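Local atomic coordinates of putative uncharacterized protein (Ustilago maydis, PDB entry 4GNX), a protein that binds single-stranded DNA as a subunit of replication protein A, probably through its series of OB-fold domains. Residues Val117-Val122 and Ala200-Lys205. Numbering follows the deposited sequence.
Sequences VKYEFV and AFKGVK. With nucleotides of chain G.
Lys-202 crosses Tyr-119 obliquely, its CB lying 3.6 Å from Tyr-119 CE2, so that its CB and CG pack against the CD2-CE2 side of the phenol ring. Bends along the chain (chi2 -88°, chi4 51°) bring Lys-202 NZ back to segment 117-122, where it makes a weak hydrogen bond to Lys-118 O at 2.9 Å. A long flexible lysine suits this double task, apolar along its stem and charged at its tip. The stronger partner of NZ is Asp-137, in a salt bridge; the same carboxylate accepts from the backbone N of Glu-120 and of Gly-203, and so ties both segments together. Glu-120 OE1, 4.5 Å from Lys-202 NZ, probably adds only a mild electrostatic pull. Phe-201 O meets the Tyr-119 ring at its edge, and Phe-121 CZ approaches Ala-200 CB, a small methyl, at 4.4 Å. At the corner formed by 202 and 203, Gly-203 easily adopts its phi of 59°. Beyond it Lys-205 NZ, on a long cationic side chain, donates to both DT6 OP2 (2.9 Å) and DT7 O4 (3.2 Å) of chain G, a phosphate and a base carbonyl. Loop segment 117-122 thus lies against an OB-fold sheet, where strand 198-207 pairs with strands 135-152 and 220-224.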
ATOM      1  N   VAL C 117       2.089  30.856  -4.347  1.00 82.36           N
ATOM      2  CA  VAL C 117       1.467  29.646  -3.834  1.00 79.40           C
ATOM      3  C   VAL C 117      -0.035  29.825  -3.620  1.00 84.88           C
ATOM      4  O   VAL C 117      -0.480  30.724  -2.886  1.00 89.67           O
ATOM      5  CB  VAL C 117       2.158  29.153  -2.551  1.00 76.32           C
ATOM      6  CG1 VAL C 117       3.403  28.364  -2.907  1.00 69.80           C
ATOM      7  CG2 VAL C 117       2.502  30.322  -1.635  1.00 79.66           C
ATOM      8  N   LYS C 118      -0.810  28.977  -4.289  1.00 84.24           N
ATOM      9  CA  LYS C 118      -2.257  29.003  -4.152  1.00 90.12           C
ATOM     10  C   LYS C 118      -2.733  28.073  -3.076  1.00 89.18           C
ATOM     11  O   LYS C 118      -2.126  27.047  -2.803  1.00 86.79           O
ATOM     12  CB  LYS C 118      -2.931  28.617  -5.457  1.00 92.91           C
ATOM     13  CG  LYS C 118      -3.062  29.773  -6.422  1.00 97.98           C
ATOM     14  CD  LYS C 118      -4.053  29.455  -7.523  1.00101.96           C
ATOM     15  CE  LYS C 118      -4.622  30.739  -8.109  1.00108.19           C
ATOM     16  NZ  LYS C 118      -5.879  30.509  -8.872  1.00111.97           N
ATOM     17  N   TYR C 119      -3.867  28.403  -2.504  1.00 90.61           N
ATOM     18  CA  TYR C 119      -4.339  27.638  -1.393  1.00 86.78           C
ATOM     19  C   TYR C 119      -5.726  27.122  -1.679  1.00 87.31           C
ATOM     20  O   TYR C 119      -6.570  27.847  -2.205  1.00 90.62           O
ATOM     21  CB  TYR C 119      -4.304  28.498  -0.133  1.00 86.10           C
ATOM     22  CG  TYR C 119      -2.902  28.757   0.400  1.00 85.36           C
ATOM     23  CD1 TYR C 119      -2.114  29.810  -0.095  1.00 88.15           C
ATOM     24  CD2 TYR C 119      -2.362  27.950   1.401  1.00 82.35           C
ATOM     25  CE1 TYR C 119      -0.832  30.043   0.399  1.00 87.56           C
ATOM     26  CE2 TYR C 119      -1.087  28.177   1.899  1.00 81.90           C
ATOM     27  CZ  TYR C 119      -0.323  29.220   1.397  1.00 84.18           C
ATOM     28  OH  TYR C 119       0.941  29.431   1.900  1.00 83.51           O
ATOM     29  N   GLU C 120      -5.939  25.850  -1.370  1.00 84.38           N
ATOM     30  CA  GLU C 120      -7.272  25.267  -1.397  1.00 85.05           C
ATOM     31  C   GLU C 120      -7.623  24.845   0.019  1.00 81.53           C
ATOM     32  O   GLU C 120      -7.381  23.706   0.441  1.00 79.29           O
ATOM     33  CB  GLU C 120      -7.357  24.099  -2.381  1.00 86.77           C
ATOM     34  CG  GLU C 120      -7.630  24.513  -3.823  1.00 92.22           C
ATOM     35  CD  GLU C 120      -6.370  24.694  -4.667  1.00 93.59           C
ATOM     36  OE1 GLU C 120      -5.334  25.149  -4.129  1.00 92.28           O
ATOM     37  OE2 GLU C 120      -6.422  24.392  -5.884  1.00 96.48           O
ATOM     38  N   PHE C 121      -8.187  25.793   0.755  1.00 81.22           N
ATOM     39  CA  PHE C 121      -8.403  25.612   2.175  1.00 78.57           C
ATOM     40  C   PHE C 121      -9.573  24.718   2.519  1.00 79.75           C
ATOM     41  O   PHE C 121     -10.648  24.804   1.929  1.00 82.36           O
ATOM     42  CB  PHE C 121      -8.565  26.950   2.873  1.00 78.44           C
ATOM     43  CG  PHE C 121      -7.285  27.688   3.053  1.00 76.20           C
ATOM     44  CD1 PHE C 121      -6.200  27.078   3.658  1.00 73.19           C
ATOM     45  CD2 PHE C 121      -7.165  28.998   2.630  1.00 78.50           C
ATOM     46  CE1 PHE C 121      -5.008  27.758   3.832  1.00 72.44           C
ATOM     47  CE2 PHE C 121      -5.980  29.689   2.805  1.00 77.84           C
ATOM     48  CZ  PHE C 121      -4.899  29.069   3.408  1.00 74.78           C
ATOM     49  N   VAL C 122      -9.334  23.863   3.498  1.00 78.31           N
ATOM     50  CA  VAL C 122     -10.363  23.032   4.081  1.00 79.82           C
ATOM     51  C   VAL C 122     -10.623  23.587   5.480  1.00 79.78           C
ATOM     52  O   VAL C 122      -9.689  23.722   6.285  1.00 76.86           O
ATOM     53  CB  VAL C 122      -9.891  21.562   4.166  1.00 78.02           C
ATOM     54  CG1 VAL C 122     -10.959  20.679   4.797  1.00 80.69           C
ATOM     55  CG2 VAL C 122      -9.500  21.038   2.792  1.00 77.40           C
ATOM     56  N   ALA C 200      -1.231  29.749   8.434  1.00 72.10           N
ATOM     57  CA  ALA C 200      -1.685  29.216   7.149  1.00 71.36           C
ATOM     58  C   ALA C 200      -0.804  28.050   6.707  1.00 68.91           C
ATOM     59  O   ALA C 200       0.415  28.184   6.602  1.00 69.57           O
ATOM     60  CB  ALA C 200      -1.695  30.314   6.094  1.00 73.51           C
ATOM     61  N   PHE C 201      -1.424  26.910   6.435  1.00 66.93           N
ATOM     62  CA  PHE C 201      -0.680  25.707   6.095  1.00 65.06           C
ATOM     63  C   PHE C 201      -0.908  25.209   4.672  1.00 66.25           C
ATOM     64  O   PHE C 201      -2.059  25.072   4.225  1.00 67.48           O
ATOM     65  CB  PHE C 201      -1.004  24.605   7.092  1.00 63.14           C
ATOM     66  CG  PHE C 201      -0.467  24.863   8.464  1.00 62.98           C
ATOM     67  CD1 PHE C 201      -1.189  25.616   9.383  1.00 63.81           C
ATOM     68  CD2 PHE C 201       0.771  24.359   8.845  1.00 62.56           C
ATOM     69  CE1 PHE C 201      -0.690  25.862  10.655  1.00 63.49           C
ATOM     70  CE2 PHE C 201       1.269  24.599  10.120  1.00 62.71           C
ATOM     71  CZ  PHE C 201       0.538  25.356  11.026  1.00 62.55           C
ATOM     72  N   LYS C 202       0.199  24.951   3.967  1.00 66.08           N
ATOM     73  CA  LYS C 202       0.165  24.326   2.636  1.00 66.02           C
ATOM     74  C   LYS C 202       0.726  22.909   2.693  1.00 63.95           C
ATOM     75  O   LYS C 202       1.807  22.679   3.244  1.00 63.18           O
ATOM     76  CB  LYS C 202       0.914  25.171   1.593  1.00 67.46           C
ATOM     77  CG  LYS C 202       0.222  25.224   0.237  1.00 69.44           C
ATOM     78  CD  LYS C 202       0.631  24.075  -0.666  1.00 69.36           C
ATOM     79  CE  LYS C 202      -0.571  23.420  -1.326  1.00 69.81           C
ATOM     80  NZ  LYS C 202      -1.473  24.391  -1.990  1.00 71.99           N
ATOM     81  N   GLY C 203      -0.028  21.967   2.133  1.00 64.07           N
ATOM     82  CA  GLY C 203       0.389  20.569   2.048  1.00 63.35           C
ATOM     83  C   GLY C 203       0.651  19.946   3.403  1.00 61.53           C
ATOM     84  O   GLY C 203       1.794  19.805   3.815  1.00 60.65           O
ATOM     85  N   VAL C 204      -0.421  19.575   4.091  1.00 60.96           N
ATOM     86  CA  VAL C 204      -0.329  19.033   5.430  1.00 59.59           C
ATOM     87  C   VAL C 204      -0.941  17.634   5.416  1.00 60.62           C
ATOM     88  O   VAL C 204      -1.892  17.387   4.673  1.00 62.40           O
ATOM     89  CB  VAL C 204      -1.044  19.985   6.410  1.00 59.86           C
ATOM     90  CG1 VAL C 204      -1.404  19.312   7.726  1.00 59.80           C
ATOM     91  CG2 VAL C 204      -0.169  21.195   6.664  1.00 59.62           C
ATOM     92  N   LYS C 205      -0.383  16.716   6.211  1.00 60.22           N
ATOM     93  CA  LYS C 205      -0.886  15.339   6.267  1.00 60.73           C
ATOM     94  C   LYS C 205      -2.067  15.228   7.209  1.00 61.32           C
ATOM     95  O   LYS C 205      -2.019  15.736   8.325  1.00 60.07           O
ATOM     96  CB  LYS C 205       0.202  14.356   6.697  1.00 60.36           C
ATOM     97  CG  LYS C 205      -0.190  12.900   6.451  1.00 62.32           C
ATOM     98  CD  LYS C 205       0.749  11.891   7.110  1.00 63.19           C
ATOM     99  CE  LYS C 205       0.833  12.066   8.623  1.00 62.51           C
ATOM    100  NZ  LYS C 205       1.697  11.024   9.244  1.00 63.50           N
TER
ATOM    101  P    DT G   6       5.294  10.260   8.521  1.00 84.87           P
ATOM    102  OP1  DT G   6       4.641   9.054   7.952  1.00 89.54           O
ATOM    103  OP2  DT G   6       4.500  11.506   8.694  1.00 89.47           O
ATOM    104  O5'  DT G   6       5.923   9.851   9.928  1.00 81.58           O
ATOM    105  C5'  DT G   6       6.511   8.547  10.130  1.00 80.28           C
ATOM    106  C4'  DT G   6       7.616   8.601  11.163  1.00 78.55           C
ATOM    107  O4'  DT G   6       8.603   9.596  10.803  1.00 80.20           O
ATOM    108  C3'  DT G   6       7.167   8.928  12.587  1.00 75.50           C
ATOM    109  O3'  DT G   6       7.752   7.995  13.498  1.00 76.90           O
ATOM    110  C2'  DT G   6       7.636  10.356  12.811  1.00 73.06           C
ATOM    111  C1'  DT G   6       8.809  10.523  11.857  1.00 74.71           C
ATOM    112  N1   DT G   6       8.916  11.874  11.258  1.00 72.83           N
ATOM    113  C2   DT G   6      10.023  12.644  11.537  1.00 75.03           C
ATOM    114  O2   DT G   6      10.929  12.273  12.266  1.00 84.71           O
ATOM    115  N3   DT G   6      10.030  13.876  10.930  1.00 70.04           N
ATOM    116  C4   DT G   6       9.066  14.400  10.091  1.00 68.40           C
ATOM    117  O4   DT G   6       9.210  15.525   9.622  1.00 68.08           O
ATOM    118  C5   DT G   6       7.937  13.535   9.836  1.00 68.75           C
ATOM    119  C7   DT G   6       6.844  14.015   8.933  1.00 69.96           C
ATOM    120  C6   DT G   6       7.918  12.334  10.425  1.00 70.91           C
ATOM    121  P    DT G   7       6.758   7.029  14.285  1.00 78.53           P
ATOM    122  OP1  DT G   7       7.542   5.958  14.951  1.00 80.18           O
ATOM    123  OP2  DT G   7       5.668   6.660  13.344  1.00 82.34           O
ATOM    124  O5'  DT G   7       6.181   8.019  15.393  1.00 75.48           O
ATOM    125  C5'  DT G   7       7.060   8.675  16.332  1.00 70.46           C
ATOM    126  C4'  DT G   7       6.267   9.441  17.367  1.00 70.43           C
ATOM    127  O4'  DT G   7       5.557  10.535  16.746  1.00 67.98           O
ATOM    128  C3'  DT G   7       5.206   8.641  18.116  1.00 74.14           C
ATOM    129  O3'  DT G   7       5.120   9.161  19.444  1.00 82.70           O
ATOM    130  C2'  DT G   7       3.936   8.931  17.334  1.00 68.29           C
ATOM    131  C1'  DT G   7       4.152  10.374  16.908  1.00 62.93           C
ATOM    132  N1   DT G   7       3.510  10.789  15.645  1.00 56.90           N
ATOM    133  C2   DT G   7       2.822  11.981  15.648  1.00 55.35           C
ATOM    134  O2   DT G   7       2.691  12.671  16.643  1.00 53.75           O
ATOM    135  N3   DT G   7       2.285  12.335  14.436  1.00 57.08           N
ATOM    136  C4   DT G   7       2.381  11.641  13.245  1.00 53.52           C
ATOM    137  O4   DT G   7       1.843  12.084  12.235  1.00 54.92           O
ATOM    138  C5   DT G   7       3.121  10.402  13.313  1.00 52.71           C
ATOM    139  C7   DT G   7       3.262   9.575  12.075  1.00 55.22           C
ATOM    140  C6   DT G   7       3.650  10.047  14.492  1.00 54.05           C
TER